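AvrRxo1-ORF1 (Xanthomonas oryzae pv. oryzicola, PDB 4Z8T) is a type III effector with a polynucleotide kinase domain of the P-loop, zeta-toxin-like kind, and probably phosphorylates its substrate using a nucleoside triphosphate. Local coordinates at residues 225-228 and 229-233; 108-111 and 112-115; 308-311 and 312-316. One frame throughout, in Å; residues are numbered along the deposited sequence.

Contact 1. Residues 225-228 and 229-233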
# COMPACT_ATOMS: atom_id res chain seq x y z
N MSE A 225 -10.34 13.87 -5.83
CA MSE A 225 -10.87 13.72 -7.18
C MSE A 225 -12.18 14.48 -7.37
O MSE A 225 -12.50 14.91 -8.48
CB MSE A 225 -10.97 12.25 -7.58
CG MSE A 225 -9.59 11.63 -7.70
SE MSE A 225 -9.66 9.77 -8.29
CE MSE A 225 -9.56 10.11 -10.17
N TYR A 226 -12.92 14.68 -6.28
CA TYR A 226 -14.12 15.51 -6.33
C TYR A 226 -13.76 16.94 -6.72
O TYR A 226 -14.45 17.58 -7.52
CB TYR A 226 -14.86 15.51 -4.99
CG TYR A 226 -16.03 16.46 -4.96
CD1 TYR A 226 -15.88 17.80 -4.59
CD2 TYR A 226 -17.30 16.03 -5.33
CE1 TYR A 226 -16.95 18.68 -4.59
CE2 TYR A 226 -18.38 16.90 -5.31
CZ TYR A 226 -18.20 18.21 -4.95
OH TYR A 226 -19.28 19.07 -4.94
N VAL A 227 -12.67 17.45 -6.14
CA VAL A 227 -12.22 18.78 -6.50
C VAL A 227 -11.84 18.85 -7.98
O VAL A 227 -12.23 19.77 -8.68
CB VAL A 227 -11.03 19.23 -5.62
CG1 VAL A 227 -10.58 20.64 -6.00
CG2 VAL A 227 -11.42 19.17 -4.16
N ILE A 228 -11.09 17.87 -8.45
CA ILE A 228 -10.65 17.85 -9.83
C ILE A 228 -11.86 17.81 -10.76
O ILE A 228 -11.88 18.52 -11.77
CB ILE A 228 -9.74 16.64 -10.07
CG1 ILE A 228 -8.49 16.83 -9.20
CG2 ILE A 228 -9.39 16.51 -11.54
CD1 ILE A 228 -7.50 15.68 -9.27
N ASP A 229 -12.86 17.03 -10.38
CA ASP A 229 -14.10 16.91 -11.18
C ASP A 229 -14.76 18.25 -11.38
O ASP A 229 -15.34 18.51 -12.43
CB ASP A 229 -15.11 15.96 -10.51
CG ASP A 229 -14.91 14.51 -10.89
OD1 ASP A 229 -14.17 14.22 -11.85
OD2 ASP A 229 -15.53 13.65 -10.23
N ARG A 230 -14.70 19.11 -10.37
CA ARG A 230 -15.31 20.43 -10.53
C ARG A 230 -14.66 21.24 -11.64
O ARG A 230 -15.34 21.97 -12.35
CB ARG A 230 -15.31 21.22 -9.21
CG ARG A 230 -15.96 20.50 -8.04
CD ARG A 230 -17.49 20.45 -8.09
NE ARG A 230 -18.04 19.63 -9.17
CZ ARG A 230 -18.04 18.30 -9.20
NH1 ARG A 230 -18.59 17.67 -10.24
NH2 ARG A 230 -17.51 17.58 -8.22
N PHE A 231 -13.33 21.12 -11.77
CA PHE A 231 -12.63 21.84 -12.81
C PHE A 231 -12.75 21.17 -14.17
O PHE A 231 -12.81 21.86 -15.20
CB PHE A 231 -11.15 22.04 -12.44
CG PHE A 231 -10.96 23.01 -11.30
CD1 PHE A 231 -11.11 22.60 -10.00
CD2 PHE A 231 -10.65 24.35 -11.55
CE1 PHE A 231 -10.95 23.50 -8.95
CE2 PHE A 231 -10.50 25.26 -10.51
CZ PHE A 231 -10.64 24.82 -9.21
N ILE A 232 -12.80 19.85 -14.19
CA ILE A 232 -13.03 19.14 -15.44
C ILE A 232 -14.41 19.52 -15.99
O ILE A 232 -14.57 19.71 -17.19
CB ILE A 232 -12.95 17.61 -15.25
CG1 ILE A 232 -11.50 17.21 -14.95
CG2 ILE A 232 -13.43 16.88 -16.51
CD1 ILE A 232 -11.32 15.73 -14.68
N ALA A 233 -15.38 19.66 -15.10
CA ALA A 233 -16.77 19.92 -15.53
C ALA A 233 -16.98 21.36 -15.99
O ALA A 233 -17.81 21.61 -16.87
CB ALA A 233 -17.73 19.60 -14.42
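Ile228 O is gripped by two backbone amides. Ile232 N bonds to Ile228 O at 2.9 Å. Phe231 N adds a weak bond to Ile228 O at 3.0 Å. All three residues lie on helix 224-233, which packs on strands 179-185 and 238-245 of the mixed sheet in the kinase domain. Asp229 N binds Met225 O one turn earlier; Met225 is modelled as selenomethionine.

The main side-chain contact is a cation-pi pair between Tyr226 and Arg230, one helical turn apart. The Arg230 chain bends at chi2 (-75°) and again at chi3 (68°), and this folds the guanidinium back over one face of the tyrosine ring. Arg230 CZ lies 4.5 Å from the Tyr226 ring centroid. The two planes are 52° apart, so this is not a flat stack. NH2 leads the approach and sits off-centre, toward the ring rim. Tyr226 OH is hydrogen-bonded to Asp167 of helix 163-176, which ties down the far end of the ring.

The buried side of the helix is apolar. Val227 and Phe231 run alongside each other in the same direction, and both pack on Leu182. Asp229 faces another protein: its carboxylate makes a salt bridge to Lys17 and a hydrogen bond to His13 of the AvrRxo1-ORF2 chain. Ile228 and Ile232 also pack on that His13. They touch each other through Ile228 CG2 and Ile232 CD1, 3.8 Å apart. On the buried side, Phe231 turns its ring edge to the backbone, with Phe231 CD1 3.3 Å from Val227 O.

Contact 2. Residues 108-111 and 112-115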
# COMPACT_ATOMS: atom_id res chain seq x y z
N LYS A 108 -3.39 33.87 15.48
CA LYS A 108 -3.12 33.13 16.71
C LYS A 108 -2.02 33.69 17.57
O LYS A 108 -2.17 33.76 18.79
CB LYS A 108 -2.85 31.65 16.41
CG LYS A 108 -4.11 30.85 16.13
CD LYS A 108 -3.81 29.36 16.07
CE LYS A 108 -5.09 28.55 16.05
NZ LYS A 108 -5.83 28.83 14.80
N SER A 109 -0.92 34.11 16.96
CA SER A 109 0.19 34.65 17.73
C SER A 109 -0.24 35.92 18.47
O SER A 109 0.03 36.07 19.66
CB SER A 109 1.38 34.95 16.81
OG SER A 109 2.45 35.51 17.56
N SER A 110 -0.93 36.81 17.76
CA SER A 110 -1.38 38.06 18.36
C SER A 110 -2.37 37.79 19.49
O SER A 110 -2.31 38.43 20.54
CB SER A 110 -2.00 38.99 17.32
OG SER A 110 -1.01 39.54 16.47
N LEU A 111 -3.29 36.87 19.27
CA LEU A 111 -4.28 36.57 20.31
C LEU A 111 -3.61 35.91 21.50
O LEU A 111 -4.00 36.13 22.66
CB LEU A 111 -5.38 35.67 19.77
CG LEU A 111 -6.26 36.33 18.70
CD1 LEU A 111 -7.23 35.31 18.13
CD2 LEU A 111 -7.03 37.52 19.30
N ALA A 112 -2.60 35.09 21.22
CA ALA A 112 -1.90 34.37 22.28
C ALA A 112 -1.05 35.28 23.14
O ALA A 112 -0.88 35.03 24.34
CB ALA A 112 -1.05 33.24 21.70
N LYS A 113 -0.51 36.34 22.55
CA LYS A 113 0.29 37.31 23.31
C LYS A 113 -0.60 38.36 23.99
O LYS A 113 -0.26 38.86 25.06
CB LYS A 113 1.41 37.94 22.46
CG LYS A 113 0.95 38.82 21.32
CD LYS A 113 2.13 39.43 20.52
CE LYS A 113 1.70 40.67 19.72
NZ LYS A 113 2.80 41.36 18.99
N SER A 114 -1.74 38.68 23.36
CA SER A 114 -2.71 39.61 23.96
C SER A 114 -2.10 40.98 24.31
O SER A 114 -2.47 41.60 25.32
CB SER A 114 -3.36 38.98 25.20
OG SER A 114 -4.13 37.84 24.86
N GLU A 115 -1.17 41.43 23.46
CA GLU A 115 -0.48 42.71 23.61
C GLU A 115 0.35 42.82 24.88
O GLU A 115 0.77 43.93 25.25
CB GLU A 115 -1.46 43.88 23.52
CG GLU A 115 -2.25 43.94 22.23
CD GLU A 115 -3.18 45.14 22.16
OE1 GLU A 115 -3.68 45.58 23.22
OE2 GLU A 115 -3.41 45.65 21.04
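Lys113 lays the start of its side chain over two carbonyls of helix 108-113. Lys113 CG is 3.3 Å from Ser109 O. The same Lys113 CG is 3.4 Å from Ser110 O. The cause is chi1 at 66°, which sets CG between the backbone N and the carbonyl carbon. Beyond CG the chain runs extended, and Lys113 CE passes 4.4 Å from Ser110 OG.

This is the C-terminal end of a short helix. Ala112 N, Lys113 N and Ser114 N bond in turn to the carbonyl oxygens of Lys108, Ser109 and Ser110. Ser114 is the first residue to leave helical geometry, with phi at 56°. Its hydroxyl turns back, and Ser114 OG donates to Leu111 O at 2.8 Å. The donor is tilted 30° from the carbonyl plane. Arg36 bonds to the same two groups, through NH1 to Ser114 OG and through NH2 to Leu111 O.

The Leu111 side chain packs on Leu39 and Leu43 of helix 34-60 and on Val126 of helix 123-141. Lys108 NZ is held by a salt bridge to Asp105. Glu115 forms another with Lys42, so the turn after the helix is also tied to helix 34-60.

A serine hydroxyl and an arginine meet Leu111 O here. The C-terminal end of a helix is the negative end of its dipole, so the Arg36 charge probably offsets this and polarises Leu111 O.

Contact 3. Residues 308-311 and 312-316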
# COMPACT_ATOMS: atom_id res chain seq x y z
N ALA A 308 19.63 18.41 8.10
CA ALA A 308 20.02 18.74 9.48
C ALA A 308 18.83 19.11 10.35
O ALA A 308 18.74 18.68 11.49
CB ALA A 308 21.04 19.87 9.48
N LYS A 309 17.92 19.90 9.80
CA LYS A 309 16.75 20.32 10.57
C LYS A 309 15.79 19.17 10.81
O LYS A 309 15.19 19.08 11.88
CB LYS A 309 16.04 21.48 9.85
CG LYS A 309 16.88 22.75 9.83
CD LYS A 309 16.22 23.86 9.01
CE LYS A 309 16.97 25.17 9.19
NZ LYS A 309 16.45 26.26 8.33
N THR A 310 15.66 18.28 9.84
CA THR A 310 14.79 17.11 9.99
C THR A 310 15.35 16.25 11.10
O THR A 310 14.63 15.83 12.00
CB THR A 310 14.74 16.31 8.68
OG1 THR A 310 14.16 17.12 7.65
CG2 THR A 310 13.93 15.04 8.86
N ARG A 311 16.66 16.03 11.04
CA ARG A 311 17.38 15.22 12.01
C ARG A 311 17.21 15.76 13.42
O ARG A 311 16.85 15.02 14.34
CB ARG A 311 18.86 15.24 11.61
CG ARG A 311 19.77 14.46 12.48
CD ARG A 311 21.02 14.11 11.69
NE ARG A 311 21.99 15.20 11.56
CZ ARG A 311 22.34 15.79 10.41
NH1 ARG A 311 21.79 15.44 9.25
NH2 ARG A 311 23.25 16.75 10.42
N ALA A 312 17.45 17.05 13.59
CA ALA A 312 17.35 17.66 14.91
C ALA A 312 15.95 17.60 15.50
O ALA A 312 15.77 17.39 16.70
CB ALA A 312 17.85 19.08 14.86
N ALA A 313 14.94 17.81 14.65
CA ALA A 313 13.56 17.76 15.12
C ALA A 313 13.18 16.36 15.61
O ALA A 313 12.49 16.22 16.62
CB ALA A 313 12.62 18.21 14.03
N LEU A 314 13.62 15.34 14.89
CA LEU A 314 13.30 13.96 15.23
C LEU A 314 14.05 13.50 16.47
O LEU A 314 13.49 12.81 17.31
CB LEU A 314 13.61 13.02 14.06
CG LEU A 314 12.71 13.16 12.83
CD1 LEU A 314 13.24 12.37 11.65
CD2 LEU A 314 11.32 12.68 13.19
N GLU A 315 15.32 13.87 16.58
CA GLU A 315 16.14 13.41 17.70
C GLU A 315 15.58 13.89 19.04
O GLU A 315 15.70 13.19 20.05
CB GLU A 315 17.61 13.85 17.53
CG GLU A 315 18.35 13.21 16.36
CD GLU A 315 18.79 11.77 16.63
OE1 GLU A 315 18.53 11.26 17.74
OE2 GLU A 315 19.39 11.16 15.72
N LYS A 316 14.95 15.07 19.03
CA LYS A 316 14.34 15.62 20.23
C LYS A 316 13.26 14.69 20.79
O LYS A 316 12.99 14.70 21.99
CB LYS A 316 13.78 17.02 19.95
CG LYS A 316 14.87 18.02 19.57
CD LYS A 316 14.37 19.44 19.29
CE LYS A 316 15.55 20.35 18.89
NZ LYS A 316 15.14 21.71 18.43
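Thr310 and Leu314 stand shoulder to shoulder on one flank of helix 304-315. They meet through methyl groups, with Thr310 CG2 3.9 Å from Leu314 CD1. The threonine torsion explains this: chi1 of -63° turns CG2 away from the backbone N, while OG1 stays beside that N. OG1 hydrogen-bonds to Arg306 O, one turn back. The two side chains face the rest of the fold. Both touch Val194 of helix 189-198, and Leu314 also packs on Ile294 and Leu297 of helix 291-298. The contact therefore joins three helices.

Arg311 and Glu315 are also one turn apart, but their charged ends diverge. The Arg311 chain bends at chi3 and carries its guanidinium back along the helix. Ala308 CA lies over one face of the Arg311 guanidinium, 3.6 Å from its plane and offset toward the rim. NH1 forms a salt bridge to Glu298 of helix 291-298. Glu315 CG, placed by chi1 (-66°), comes within 3.1 Å of Arg311 O; beyond it the chain bends at chi2. Arg311 NE and Glu315 OE2 remain 6.4 Å apart.

Regular helix bonds run beneath these pairs. The shortest is Glu315 N to Arg311 O, at 2.9 Å.

The chemistry divides by flank. Methyl contacts and a backbone-bound hydroxyl serve the buried flank, whereas Arg311 is paired with Glu298 of a neighbouring helix, not with Glu315.

The three contacts are local turns on separate helices. Along the chain contact 2 comes first, on helix 108-113, then contact 1 on helix 224-233 and contact 3 on helix 304-315. None touches another. Contacts 1 and 2 lie on opposite sides of the chain's centre, with centres about 38 Å apart. The centre of contact 3 is also about 38 Å from that of contact 1, but about 28 Å from that of contact 2. Contact 1 borders the mixed sheet and the AvrRxo1-ORF2 chain. Contacts 2 and 3 pack against helices of their own chain, and no other protein chain of the assembly touches them. Of the three, contact 1 alone takes part in binding the partner protein.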